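Local atomic coordinates of ferrichrome ABC transporter substrate-binding protein (Staphylococcus pseudintermedius, PDB entry 5FLY), a protein that probably binds ferrichrome-type iron siderophores at the cell surface and delivers them to an ABC transporter for iron uptake, as a class III solute-binding protein. Residues A135-Q140 / T264-R269; I85-T90 / T103-Y108; G216-T221 / N246-N251; A44-V49 / K64-V69. All coordinates share one frame; numbering follows the deposited sequence.

Contact 1: residues A135-Q140 / T264-R269; sequences ADWEKQ and TLDVIR
Trp137 reaches across from helix 127-152 and sets the six-membered part of its indole against Leu265 and Arg269 of helix 262-278. Its CG stands anti to the backbone N (chi1 170°), and the far corner of the ring makes the contact: CH2 lies 3.7 Å from Leu265 CB, the two side chains crossing at about a right angle. Next to it, Trp137 CZ3 approaches Arg269 CD at 3.8 Å. The side chains of Trp137 and Arg269 run antiparallel past one another, and the ring and guanidinium planes are 76° apart, which rules out a parallel stack. One face of the Arg269 guanidinium receives Gln140 CG, 3.6 Å above the plane and offset toward the rim. Gln140 NE2 and Arg269 NH1, both donors, come within 3.6 Å without bonding; Asp144 takes both, through a hydrogen bond from Gln140 and a salt bridge from Arg269. The segment axes run nearly parallel, 11° apart, but their 12.5 Å separation is bridged by long side chains. The indole NE1 bonds Tyr113 OH of helix 113-124, and Val181 of helix 179-185 touches both Trp137 and Leu265, so the pair packs against two further helices.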
loop_
_atom_site.group_PDB
_atom_site.type_symbol
_atom_site.label_atom_id
_atom_site.label_comp_id
_atom_site.label_asym_id
_atom_site.label_seq_id
_atom_site.Cartn_x
_atom_site.Cartn_y
_atom_site.Cartn_z
ATOM N N ALA A 135 10.375 6.131 13.789
ATOM C CA ALA A 135 11.786 6.449 13.971
ATOM C C ALA A 135 12.664 5.265 13.592
ATOM O O ALA A 135 13.690 5.444 12.946
ATOM C CB ALA A 135 12.055 6.860 15.394
ATOM N N ASP A 136 12.245 4.062 13.975
ATOM C CA ASP A 136 12.995 2.856 13.638
ATOM C C ASP A 136 13.005 2.629 12.131
ATOM O O ASP A 136 14.037 2.289 11.538
ATOM C CB ASP A 136 12.408 1.623 14.326
ATOM C CG ASP A 136 12.553 1.651 15.840
ATOM O OD1 ASP A 136 13.412 2.392 16.356
ATOM O OD2 ASP A 136 11.802 0.916 16.517
ATOM N N TRP A 137 11.844 2.813 11.513
ATOM C CA TRP A 137 11.706 2.646 10.066
ATOM C C TRP A 137 12.595 3.629 9.294
ATOM O O TRP A 137 13.259 3.270 8.315
ATOM C CB TRP A 137 10.230 2.821 9.674
ATOM C CG TRP A 137 9.984 2.909 8.205
ATOM C CD1 TRP A 137 9.752 4.035 7.464
ATOM C CD2 TRP A 137 9.924 1.811 7.298
ATOM N NE1 TRP A 137 9.560 3.695 6.147
ATOM C CE2 TRP A 137 9.672 2.337 6.019
ATOM C CE3 TRP A 137 10.080 0.435 7.443
ATOM C CZ2 TRP A 137 9.554 1.524 4.890
ATOM C CZ3 TRP A 137 9.966 -0.372 6.320
ATOM C CH2 TRP A 137 9.707 0.175 5.068
ATOM N N GLU A 138 12.632 4.877 9.743
ATOM C CA GLU A 138 13.395 5.898 9.036
ATOM C C GLU A 138 14.891 5.644 9.150
ATOM O O GLU A 138 15.634 5.817 8.183
ATOM C CB GLU A 138 13.023 7.284 9.567
ATOM C CG GLU A 138 11.647 7.705 9.095
ATOM C CD GLU A 138 11.195 9.029 9.648
ATOM O OE1 GLU A 138 11.618 9.398 10.769
ATOM O OE2 GLU A 138 10.403 9.697 8.950
ATOM N N LYS A 139 15.328 5.209 10.327
ATOM C CA LYS A 139 16.739 4.914 10.559
ATOM C C LYS A 139 17.192 3.699 9.734
ATOM O O LYS A 139 18.265 3.711 9.129
ATOM C CB LYS A 139 16.973 4.688 12.052
ATOM C CG LYS A 139 18.419 4.452 12.441
ATOM C CD LYS A 139 18.580 4.264 13.953
ATOM C CE LYS A 139 18.343 5.555 14.724
ATOM N NZ LYS A 139 19.292 6.650 14.327
ATOM N N GLN A 140 16.360 2.662 9.681
ATOM C CA GLN A 140 16.693 1.462 8.918
ATOM C C GLN A 140 16.755 1.767 7.424
ATOM O O GLN A 140 17.723 1.387 6.737
ATOM C CB GLN A 140 15.662 0.362 9.192
ATOM C CG GLN A 140 15.825 -0.875 8.321
ATOM C CD GLN A 140 17.096 -1.617 8.630
ATOM O OE1 GLN A 140 17.321 -2.020 9.772
ATOM N NE2 GLN A 140 17.952 -1.785 7.628
ATOM N N THR A 264 3.559 -5.353 5.755
ATOM C CA THR A 264 3.922 -5.439 4.348
ATOM C C THR A 264 5.192 -4.654 4.094
ATOM O O THR A 264 6.058 -5.106 3.345
ATOM C CB THR A 264 2.801 -4.924 3.427
ATOM O OG1 THR A 264 1.615 -5.711 3.622
ATOM C CG2 THR A 264 3.234 -5.022 1.982
ATOM N N LEU A 265 5.304 -3.488 4.726
ATOM C CA LEU A 265 6.486 -2.644 4.586
ATOM C C LEU A 265 7.744 -3.397 5.019
ATOM O O LEU A 265 8.753 -3.358 4.324
ATOM C CB LEU A 265 6.324 -1.347 5.384
ATOM C CG LEU A 265 5.351 -0.295 4.850
ATOM C CD1 LEU A 265 5.124 0.813 5.904
ATOM C CD2 LEU A 265 5.818 0.311 3.531
ATOM N N ASP A 266 7.688 -4.113 6.141
ATOM C CA ASP A 266 8.868 -4.863 6.596
ATOM C C ASP A 266 9.281 -5.922 5.572
ATOM O O ASP A 266 10.454 -6.044 5.230
ATOM C CB ASP A 266 8.613 -5.524 7.960
ATOM C CG ASP A 266 8.659 -4.533 9.125
ATOM O OD1 ASP A 266 9.245 -3.435 8.971
ATOM O OD2 ASP A 266 8.126 -4.876 10.215
ATOM N N VAL A 267 8.305 -6.668 5.067
ATOM C CA VAL A 267 8.571 -7.730 4.116
ATOM C C VAL A 267 9.122 -7.184 2.798
ATOM O O VAL A 267 10.120 -7.703 2.262
ATOM C CB VAL A 267 7.287 -8.547 3.856
ATOM C CG1 VAL A 267 7.491 -9.568 2.744
ATOM C CG2 VAL A 267 6.875 -9.252 5.139
ATOM N N ILE A 268 8.487 -6.147 2.268
ATOM C CA ILE A 268 8.885 -5.647 0.953
ATOM C C ILE A 268 10.207 -4.871 1.040
ATOM O O ILE A 268 10.973 -4.855 0.085
ATOM C CB ILE A 268 7.796 -4.757 0.297
ATOM C CG1 ILE A 268 7.473 -3.529 1.138
ATOM C CG2 ILE A 268 6.539 -5.568 0.031
ATOM C CD1 ILE A 268 6.674 -2.465 0.380
ATOM N N ARG A 269 10.480 -4.247 2.182
ATOM C CA ARG A 269 11.745 -3.553 2.378
ATOM C C ARG A 269 12.851 -4.579 2.241
ATOM O O ARG A 269 13.824 -4.377 1.519
ATOM C CB ARG A 269 11.826 -2.881 3.749
ATOM C CG ARG A 269 13.118 -2.126 3.997
ATOM C CD ARG A 269 13.383 -1.872 5.489
ATOM N NE ARG A 269 13.462 -3.115 6.254
ATOM C CZ ARG A 269 14.528 -3.913 6.298
ATOM N NH1 ARG A 269 15.628 -3.603 5.638
ATOM N NH2 ARG A 269 14.484 -5.035 7.001
#

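Contact 2: residues I85-T90 / T103-Y108; sequences IITYNT and TIAFDY. With 7PG (2,5,8,11,14,17,20,23-octaoxapentacosan-25-ol), chain P.
Four backbone hydrogen bonds tie Ile85-Asn89 to Ile104-Phe106, alternating in direction. Thr87 uses both N and O toward the neighbouring strand: N gives a nearly straight bond to Ile104 O (2.9 Å, 173° at the hydrogen), and O receives Phe106 N at 2.9 Å. Ile104 N to Ile85 O precedes them, and Asn89 N to Phe106 O (2.8 Å) ends the ladder, with the donor 53° out of the carbonyl plane. Beyond this bond, water 1 donates to Asn89 OD1 and accepts from Tyr108 N, linking the residues that follow the two strands. The pairing is parallel, and strands 84-88 and 103-106 with the intervening helix 94-100 make a beta-alpha-beta unit at one edge of the parallel sheet. On the face bearing Ile86, Ile104 and Phe106, the two isoleucines run alongside each other, CD1 to CD1 at 3.9 Å. Ile86 CG2, anti to the backbone N, meets the edge of the Phe106 ring in its plane, 3.8 Å from CE2. Thr87 CG2 touches Ala105 CB on the other face, while Thr87 OG1 bonds Asp91. One face of the Tyr108 ring carries O6 of the polyether ligand over its centre, 3.7 Å above the plane.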
loop_
_atom_site.group_PDB
_atom_site.type_symbol
_atom_site.label_atom_id
_atom_site.label_comp_id
_atom_site.label_asym_id
_atom_site.label_seq_id
_atom_site.Cartn_x
_atom_site.Cartn_y
_atom_site.Cartn_z
ATOM N N ILE A 85 -16.407 1.666 12.322
ATOM C CA ILE A 85 -16.234 1.042 11.014
ATOM C C ILE A 85 -15.245 1.860 10.195
ATOM O O ILE A 85 -15.332 3.075 10.193
ATOM C CB ILE A 85 -17.572 0.952 10.259
ATOM C CG1 ILE A 85 -18.575 0.105 11.056
ATOM C CG2 ILE A 85 -17.365 0.398 8.858
ATOM C CD1 ILE A 85 -20.012 0.275 10.603
ATOM N N ILE A 86 -14.285 1.184 9.555
ATOM C CA ILE A 86 -13.279 1.812 8.707
ATOM C C ILE A 86 -13.474 1.333 7.283
ATOM O O ILE A 86 -13.516 0.142 7.035
ATOM C CB ILE A 86 -11.822 1.462 9.139
ATOM C CG1 ILE A 86 -11.614 1.679 10.637
ATOM C CG2 ILE A 86 -10.797 2.249 8.296
ATOM C CD1 ILE A 86 -11.801 3.087 11.090
ATOM N N THR A 87 -13.609 2.265 6.344
ATOM C CA THR A 87 -13.746 1.896 4.939
ATOM C C THR A 87 -13.130 2.978 4.062
ATOM O O THR A 87 -12.396 3.842 4.557
ATOM C CB THR A 87 -15.236 1.654 4.550
ATOM O OG1 THR A 87 -15.294 1.005 3.269
ATOM C CG2 THR A 87 -16.051 2.957 4.567
ATOM N N TYR A 88 -13.395 2.906 2.760
ATOM C CA TYR A 88 -12.936 3.926 1.807
ATOM C C TYR A 88 -14.092 4.817 1.422
ATOM O O TYR A 88 -15.247 4.398 1.456
ATOM C CB TYR A 88 -12.378 3.325 0.512
ATOM C CG TYR A 88 -11.236 2.349 0.614
ATOM C CD1 TYR A 88 -9.943 2.763 0.900
ATOM C CD2 TYR A 88 -11.452 1.010 0.337
ATOM C CE1 TYR A 88 -8.911 1.847 0.949
ATOM C CE2 TYR A 88 -10.438 0.095 0.393
ATOM C CZ TYR A 88 -9.172 0.515 0.689
ATOM O OH TYR A 88 -8.190 -0.441 0.727
ATOM N N ASN A 89 -13.792 6.037 1.009
ATOM C CA ASN A 89 -14.854 6.918 0.570
ATOM C C ASN A 89 -15.466 6.417 -0.745
ATOM O O ASN A 89 -16.541 6.870 -1.122
ATOM C CB ASN A 89 -14.345 8.369 0.459
ATOM C CG ASN A 89 -13.397 8.593 -0.706
ATOM O OD1 ASN A 89 -12.790 7.658 -1.216
ATOM N ND2 ASN A 89 -13.252 9.854 -1.111
ATOM N N THR A 90 -14.837 5.439 -1.399
ATOM C CA THR A 90 -15.402 4.827 -2.607
ATOM C C THR A 90 -16.517 3.827 -2.293
ATOM O O THR A 90 -17.240 3.392 -3.192
ATOM C CB THR A 90 -14.332 4.090 -3.428
ATOM O OG1 THR A 90 -13.651 3.149 -2.587
ATOM C CG2 THR A 90 -13.334 5.061 -4.025
ATOM N N THR A 103 -18.378 5.841 11.391
ATOM C CA THR A 103 -17.720 5.320 10.201
ATOM C C THR A 103 -16.719 6.340 9.673
ATOM O O THR A 103 -17.074 7.503 9.428
ATOM C CB THR A 103 -18.747 4.971 9.095
ATOM O OG1 THR A 103 -19.547 3.848 9.508
ATOM C CG2 THR A 103 -18.043 4.624 7.774
ATOM N N ILE A 104 -15.467 5.905 9.532
ATOM C CA ILE A 104 -14.435 6.684 8.847
ATOM C C ILE A 104 -14.211 6.095 7.467
ATOM O O ILE A 104 -13.667 4.993 7.312
ATOM C CB ILE A 104 -13.096 6.712 9.605
ATOM C CG1 ILE A 104 -13.304 7.149 11.058
ATOM C CG2 ILE A 104 -12.140 7.665 8.955
ATOM C CD1 ILE A 104 -12.119 6.887 11.920
ATOM N N ALA A 105 -14.651 6.850 6.465
ATOM C CA ALA A 105 -14.501 6.472 5.076
ATOM C C ALA A 105 -13.354 7.277 4.476
ATOM O O ALA A 105 -13.515 8.395 3.980
ATOM C CB ALA A 105 -15.781 6.696 4.334
ATOM N N PHE A 106 -12.173 6.692 4.564
ATOM C CA PHE A 106 -10.962 7.367 4.141
ATOM C C PHE A 106 -10.917 7.679 2.653
ATOM O O PHE A 106 -11.193 6.823 1.807
ATOM C CB PHE A 106 -9.744 6.521 4.477
ATOM C CG PHE A 106 -9.309 6.614 5.917
ATOM C CD1 PHE A 106 -8.518 7.667 6.342
ATOM C CD2 PHE A 106 -9.681 5.642 6.829
ATOM C CE1 PHE A 106 -8.123 7.764 7.673
ATOM C CE2 PHE A 106 -9.275 5.715 8.142
ATOM C CZ PHE A 106 -8.505 6.788 8.568
ATOM N N ASP A 107 -10.529 8.918 2.370
ATOM C CA ASP A 107 -10.057 9.331 1.043
ATOM C C ASP A 107 -8.580 8.955 1.036
ATOM O O ASP A 107 -7.725 9.706 1.519
ATOM C CB ASP A 107 -10.292 10.837 0.813
ATOM C CG ASP A 107 -10.047 11.301 -0.639
ATOM O OD1 ASP A 107 -9.415 10.641 -1.489
ATOM O OD2 ASP A 107 -10.484 12.420 -0.915
ATOM N N TYR A 108 -8.309 7.740 0.565
ATOM C CA TYR A 108 -6.981 7.132 0.648
ATOM C C TYR A 108 -5.843 8.097 0.287
ATOM O O TYR A 108 -4.862 8.235 1.029
ATOM C CB TYR A 108 -6.906 5.909 -0.266
ATOM C CG TYR A 108 -5.485 5.446 -0.441
ATOM C CD1 TYR A 108 -4.853 4.762 0.578
ATOM C CD2 TYR A 108 -4.762 5.743 -1.595
ATOM C CE1 TYR A 108 -3.547 4.359 0.461
ATOM C CE2 TYR A 108 -3.442 5.351 -1.724
ATOM C CZ TYR A 108 -2.843 4.655 -0.689
ATOM O OH TYR A 108 -1.537 4.242 -0.786
HETATM C C2 7PG P . -5.819 -4.745 -4.381
HETATM O O1 7PG P . -5.594 -5.715 -5.367
HETATM C C3 7PG P . -5.047 -5.194 -6.544
HETATM C C4 7PG P . -6.138 -5.030 -7.599
HETATM O O2 7PG P . -5.582 -4.865 -8.875
HETATM C C5 7PG P . -4.635 -3.841 -8.973
HETATM C C6 7PG P . -4.722 -3.124 -10.316
HETATM O O3 7PG P . -4.420 -1.766 -10.139
HETATM C C7 7PG P . -5.484 -0.936 -9.765
HETATM C C8 7PG P . -4.929 0.414 -9.304
HETATM O O4 7PG P . -5.920 1.263 -8.781
HETATM C C9 7PG P . -6.612 0.743 -7.688
HETATM C C10 7PG P . -7.153 1.815 -6.738
HETATM O O5 7PG P . -7.142 1.249 -5.452
HETATM C C11 7PG P . -7.303 2.108 -4.355
HETATM C C12 7PG P . -6.720 1.439 -3.106
HETATM O O6 7PG P . -5.663 2.206 -2.584
HETATM C C13 7PG P . -4.357 1.811 -2.905
HETATM C C14 7PG P . -4.015 0.501 -2.204
HETATM O O7 7PG P . -2.717 0.595 -1.694
HETATM C C15 7PG P . -2.470 -0.175 -0.547
HETATM O O HOH W 1 -10.267 6.503 -1.385
#

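Contact 3: residues G216-T221 / N246-N251; sequences GDVIIT and NKYAFN
Ile220 and Phe250 extend together from neighbouring strands, with the isoleucine laid over one face of the phenyl ring. Ile220 CG1 is 4.0 Å from the ring centroid and 26° off its normal, a CH-pi contact; its closest ring atom is Phe250 CZ, at 3.6 Å. Phe250 CG sits between the backbone N and the carbonyl carbon (chi1 61°), and its ring leans in toward strand 218-223. Tyr248 is turned differently: Asp217 O lies at the edge of its ring, in plane, 3.5 Å from CD2, while Val218 CG2 approaches obliquely. The backbones supporting these groups are parallel neighbours in the mixed five-stranded sheet, strand 249-253 being one of the two edge strands within the chain, beside 218-223. Three bonds fix the register: Ile219 N to Tyr248 O at 3.0 Å, Phe250 N to Ile219 O at 3.1 Å and Thr221 N to Phe250 O at 3.0 Å. On the face bearing Ile219, Ala249, Thr221 and Asn251, the last two lie alongside, Thr221 CB 3.4 Å from Asn251 OD1, an oxygen that also accepts a hydrogen bond from Gln233 NE2. Water 2 connects Asp217 O with Asn246 ND2. Leu276 of helix 262-278 covers Val218 and Phe250.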
loop_
_atom_site.group_PDB
_atom_site.type_symbol
_atom_site.label_atom_id
_atom_site.label_comp_id
_atom_site.label_asym_id
_atom_site.label_seq_id
_atom_site.Cartn_x
_atom_site.Cartn_y
_atom_site.Cartn_z
ATOM N N GLY A 216 12.591 3.194 -16.468
ATOM C CA GLY A 216 13.742 3.793 -15.807
ATOM C C GLY A 216 14.949 2.872 -15.785
ATOM O O GLY A 216 15.023 1.920 -16.565
ATOM N N ASP A 217 15.893 3.158 -14.889
ATOM C CA ASP A 217 17.145 2.407 -14.807
ATOM C C ASP A 217 16.925 0.979 -14.324
ATOM O O ASP A 217 17.672 0.057 -14.688
ATOM C CB ASP A 217 18.125 3.122 -13.877
ATOM C CG ASP A 217 18.509 4.492 -14.390
ATOM O OD1 ASP A 217 18.643 4.644 -15.623
ATOM O OD2 ASP A 217 18.652 5.415 -13.564
ATOM N N VAL A 218 15.894 0.818 -13.499
ATOM C CA VAL A 218 15.511 -0.459 -12.908
ATOM C C VAL A 218 14.020 -0.631 -13.171
ATOM O O VAL A 218 13.249 0.323 -13.013
ATOM C CB VAL A 218 15.790 -0.512 -11.392
ATOM C CG1 VAL A 218 15.259 -1.806 -10.789
ATOM C CG2 VAL A 218 17.283 -0.345 -11.103
ATOM N N ILE A 219 13.616 -1.830 -13.590
ATOM C CA ILE A 219 12.205 -2.110 -13.832
ATOM C C ILE A 219 11.738 -3.302 -13.024
ATOM O O ILE A 219 12.245 -4.407 -13.159
ATOM C CB ILE A 219 11.908 -2.378 -15.311
ATOM C CG1 ILE A 219 12.413 -1.226 -16.179
ATOM C CG2 ILE A 219 10.383 -2.615 -15.505
ATOM C CD1 ILE A 219 12.336 -1.524 -17.657
ATOM N N ILE A 220 10.735 -3.051 -12.202
ATOM C CA ILE A 220 10.183 -4.059 -11.331
ATOM C C ILE A 220 8.778 -4.355 -11.796
ATOM O O ILE A 220 7.979 -3.436 -11.961
ATOM C CB ILE A 220 10.190 -3.608 -9.876
ATOM C CG1 ILE A 220 11.636 -3.351 -9.418
ATOM C CG2 ILE A 220 9.485 -4.648 -8.997
ATOM C CD1 ILE A 220 11.733 -2.629 -8.087
ATOM N N THR A 221 8.502 -5.642 -12.026
ATOM C CA THR A 221 7.176 -6.108 -12.424
ATOM C C THR A 221 6.510 -6.896 -11.297
ATOM O O THR A 221 6.988 -7.950 -10.880
ATOM C CB THR A 221 7.243 -6.973 -13.686
ATOM O OG1 THR A 221 7.754 -6.176 -14.755
ATOM C CG2 THR A 221 5.849 -7.519 -14.071
ATOM N N ASN A 246 20.788 -4.089 -19.150
ATOM C CA ASN A 246 21.684 -4.081 -17.989
ATOM C C ASN A 246 21.359 -5.185 -16.975
ATOM O O ASN A 246 22.037 -5.312 -15.950
ATOM C CB ASN A 246 21.639 -2.711 -17.282
ATOM C CG ASN A 246 22.309 -1.608 -18.082
ATOM O OD1 ASN A 246 23.176 -1.864 -18.928
ATOM N ND2 ASN A 246 21.910 -0.370 -17.820
ATOM N N LYS A 247 20.337 -5.988 -17.269
ATOM C CA LYS A 247 19.838 -7.023 -16.354
ATOM C C LYS A 247 19.434 -6.431 -14.993
ATOM O O LYS A 247 19.708 -6.985 -13.923
ATOM C CB LYS A 247 20.884 -8.134 -16.201
ATOM C CG LYS A 247 21.091 -8.870 -17.528
ATOM C CD LYS A 247 22.218 -9.868 -17.482
ATOM C CE LYS A 247 22.432 -10.463 -18.855
ATOM N NZ LYS A 247 23.737 -11.187 -18.967
ATOM N N TYR A 248 18.757 -5.292 -15.086
ATOM C CA TYR A 248 18.231 -4.559 -13.952
ATOM C C TYR A 248 16.703 -4.644 -13.943
ATOM O O TYR A 248 16.016 -3.652 -13.703
ATOM C CB TYR A 248 18.677 -3.092 -14.013
ATOM C CG TYR A 248 20.082 -2.812 -13.520
ATOM C CD1 TYR A 248 20.975 -3.837 -13.230
ATOM C CD2 TYR A 248 20.503 -1.501 -13.333
ATOM C CE1 TYR A 248 22.258 -3.551 -12.759
ATOM C CE2 TYR A 248 21.778 -1.210 -12.874
ATOM C CZ TYR A 248 22.646 -2.236 -12.584
ATOM O OH TYR A 248 23.915 -1.932 -12.122
ATOM N N ALA A 249 16.174 -5.831 -14.219
ATOM C CA ALA A 249 14.727 -6.025 -14.268
ATOM C C ALA A 249 14.387 -7.313 -13.540
ATOM O O ALA A 249 14.978 -8.357 -13.811
ATOM C CB ALA A 249 14.221 -6.055 -15.722
ATOM N N PHE A 250 13.459 -7.242 -12.592
ATOM C CA PHE A 250 13.047 -8.434 -11.859
ATOM C C PHE A 250 11.583 -8.348 -11.482
ATOM O O PHE A 250 10.989 -7.268 -11.497
ATOM C CB PHE A 250 13.919 -8.673 -10.602
ATOM C CG PHE A 250 13.883 -7.564 -9.570
ATOM C CD1 PHE A 250 14.804 -6.520 -9.609
ATOM C CD2 PHE A 250 12.967 -7.592 -8.524
ATOM C CE1 PHE A 250 14.786 -5.517 -8.637
ATOM C CE2 PHE A 250 12.951 -6.601 -7.560
ATOM C CZ PHE A 250 13.861 -5.563 -7.618
ATOM N N ASN A 251 11.015 -9.511 -11.189
ATOM C CA ASN A 251 9.624 -9.627 -10.781
ATOM C C ASN A 251 9.479 -9.727 -9.279
ATOM O O ASN A 251 10.355 -10.258 -8.580
ATOM C CB ASN A 251 8.964 -10.859 -11.396
ATOM C CG ASN A 251 9.028 -10.874 -12.911
ATOM O OD1 ASN A 251 9.044 -9.836 -13.552
ATOM N ND2 ASN A 251 9.033 -12.069 -13.485
HETATM O O HOH W 2 19.884 0.732 -16.215
#

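Contact 4: residues A44-V49 / K64-V69; sequences ANIVGV and KDVDKV
Both backbone polar atoms of Val49 are taken up by the chain opposite: its N donates to Asp67 O (2.9 Å) and its O accepts Val69 N (2.8 Å). Val49 N lies almost in line with the Asp67 C=O (C=O...N 168°), whereas Val69 N is tilted 35° from the Val49 carbonyl plane. Around this pair the side chains close in. Val49 CG1 meets Val66 CG1 at 3.8 Å and Lys68 CD at 3.6 Å. Val66 CG1, anti to the backbone N, also touches Ile46 CG2 at 4.0 Å. Lys68 bends at chi2, which brings CD beside Val49 CG1, and again at chi4 (-49°), which turns NZ to Val66 O (3.1 Å). Water 3 joins Val47 O to Asp67 N, and Asp67 OD2 forms a salt bridge with Lys76. Strands 46-50 and 68-69, linked through helix 57-62, thus pair in parallel at a sheet edge. The chemistry of Lys68 is divided: its methylenes pack on Val49, while its ammonium is bonded to the carbonyl oxygens of Val66 and Phe63, so the charge is met by polar partners.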
loop_
_atom_site.group_PDB
_atom_site.type_symbol
_atom_site.label_atom_id
_atom_site.label_comp_id
_atom_site.label_asym_id
_atom_site.label_seq_id
_atom_site.Cartn_x
_atom_site.Cartn_y
_atom_site.Cartn_z
ATOM N N ALA A 44 -5.036 -3.211 17.700
ATOM C CA ALA A 44 -6.390 -2.674 17.780
ATOM C C ALA A 44 -7.429 -3.761 18.046
ATOM O O ALA A 44 -7.233 -4.946 17.718
ATOM C CB ALA A 44 -6.739 -1.941 16.502
ATOM N N ASN A 45 -8.554 -3.347 18.624
ATOM C CA ASN A 45 -9.644 -4.273 18.924
ATOM C C ASN A 45 -10.502 -4.548 17.689
ATOM O O ASN A 45 -11.626 -4.044 17.555
ATOM C CB ASN A 45 -10.495 -3.719 20.069
ATOM C CG ASN A 45 -9.694 -3.556 21.363
ATOM O OD1 ASN A 45 -8.983 -4.479 21.781
ATOM N ND2 ASN A 45 -9.786 -2.383 21.989
ATOM N N ILE A 46 -9.981 -5.376 16.790
ATOM C CA ILE A 46 -10.637 -5.634 15.513
ATOM C C ILE A 46 -11.507 -6.880 15.609
ATOM O O ILE A 46 -11.034 -7.954 16.028
ATOM C CB ILE A 46 -9.608 -5.819 14.380
ATOM C CG1 ILE A 46 -8.764 -4.548 14.205
ATOM C CG2 ILE A 46 -10.307 -6.220 13.071
ATOM C CD1 ILE A 46 -7.558 -4.717 13.306
ATOM N N VAL A 47 -12.777 -6.746 15.235
ATOM C CA VAL A 47 -13.714 -7.864 15.280
ATOM C C VAL A 47 -14.206 -8.307 13.905
ATOM O O VAL A 47 -14.892 -9.310 13.788
ATOM C CB VAL A 47 -14.950 -7.540 16.156
ATOM C CG1 VAL A 47 -14.540 -7.349 17.617
ATOM C CG2 VAL A 47 -15.700 -6.313 15.639
ATOM N N GLY A 48 -13.869 -7.566 12.856
ATOM C CA GLY A 48 -14.206 -7.982 11.501
ATOM C C GLY A 48 -13.232 -7.330 10.558
ATOM O O GLY A 48 -12.798 -6.210 10.815
ATOM N N VAL A 49 -12.873 -8.026 9.487
ATOM C CA VAL A 49 -11.945 -7.467 8.506
ATOM C C VAL A 49 -12.341 -7.931 7.102
ATOM O O VAL A 49 -12.818 -9.055 6.913
ATOM C CB VAL A 49 -10.471 -7.856 8.837
ATOM C CG1 VAL A 49 -10.245 -9.360 8.745
ATOM C CG2 VAL A 49 -9.498 -7.091 7.945
ATOM N N LYS A 64 -5.978 -14.627 11.110
ATOM C CA LYS A 64 -6.526 -15.984 11.112
ATOM C C LYS A 64 -7.721 -16.132 12.052
ATOM O O LYS A 64 -8.636 -16.896 11.775
ATOM C CB LYS A 64 -5.449 -17.003 11.499
ATOM C CG LYS A 64 -4.465 -17.322 10.384
ATOM C CD LYS A 64 -3.335 -18.256 10.853
ATOM C CE LYS A 64 -3.858 -19.607 11.341
ATOM N NZ LYS A 64 -4.643 -20.338 10.303
ATOM N N ASP A 65 -7.717 -15.401 13.161
ATOM C CA ASP A 65 -8.773 -15.566 14.156
ATOM C C ASP A 65 -9.756 -14.398 14.168
ATOM O O ASP A 65 -10.476 -14.202 15.146
ATOM C CB ASP A 65 -8.145 -15.766 15.531
ATOM C CG ASP A 65 -7.294 -17.036 15.602
ATOM O OD1 ASP A 65 -7.750 -18.093 15.107
ATOM O OD2 ASP A 65 -6.169 -16.978 16.147
ATOM N N VAL A 66 -9.793 -13.643 13.071
ATOM C CA VAL A 66 -10.741 -12.537 12.911
ATOM C C VAL A 66 -11.772 -12.861 11.834
ATOM O O VAL A 66 -11.427 -13.332 10.742
ATOM C CB VAL A 66 -10.020 -11.215 12.543
ATOM C CG1 VAL A 66 -11.016 -10.083 12.379
ATOM C CG2 VAL A 66 -8.990 -10.859 13.588
ATOM N N ASP A 67 -13.042 -12.607 12.142
ATOM C CA ASP A 67 -14.115 -12.793 11.174
ATOM C C ASP A 67 -13.874 -12.010 9.893
ATOM O O ASP A 67 -13.507 -10.826 9.933
ATOM C CB ASP A 67 -15.455 -12.366 11.759
ATOM C CG ASP A 67 -16.176 -13.506 12.456
ATOM O OD1 ASP A 67 -15.493 -14.457 12.910
ATOM O OD2 ASP A 67 -17.421 -13.449 12.541
ATOM N N LYS A 68 -14.110 -12.668 8.766
ATOM C CA LYS A 68 -13.918 -12.059 7.459
ATOM C C LYS A 68 -15.244 -11.549 6.932
ATOM O O LYS A 68 -16.287 -12.188 7.132
ATOM C CB LYS A 68 -13.315 -13.051 6.460
ATOM C CG LYS A 68 -11.991 -13.663 6.898
ATOM C CD LYS A 68 -10.982 -12.602 7.287
ATOM C CE LYS A 68 -9.617 -13.195 7.543
ATOM N NZ LYS A 68 -9.618 -14.373 8.446
ATOM N N VAL A 69 -15.197 -10.406 6.257
ATOM C CA VAL A 69 -16.405 -9.757 5.745
ATOM C C VAL A 69 -16.339 -9.551 4.232
ATOM O O VAL A 69 -15.335 -9.085 3.701
ATOM C CB VAL A 69 -16.628 -8.393 6.435
ATOM C CG1 VAL A 69 -17.962 -7.790 6.018
ATOM C CG2 VAL A 69 -16.570 -8.543 7.944
HETATM O O HOH W 3 -13.882 -11.865 14.774
#

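Contacts 4 and 2 come first along the chain and lie at opposite edges of one parallel sheet, their centres about 17 Å apart; each closes a beta-alpha-beta unit. Contact 3 belongs to the other, mixed sheet, about 35 Å from contact 2 and about 37 Å from contact 4 between centres. Contact 1 pairs helices 127-152 and 262-278, about 22 to 25 Å from the other centres, and its sequence span encloses contact 3. Helix 262-278 also packs on the contact 3 strands. Two sheet-based lobes joined by the long helix 127-152, which carries one side of contact 1, are the class III binding-protein arrangement, with the polyether ligand occupying the pocket to which contact 2 contributes Tyr108.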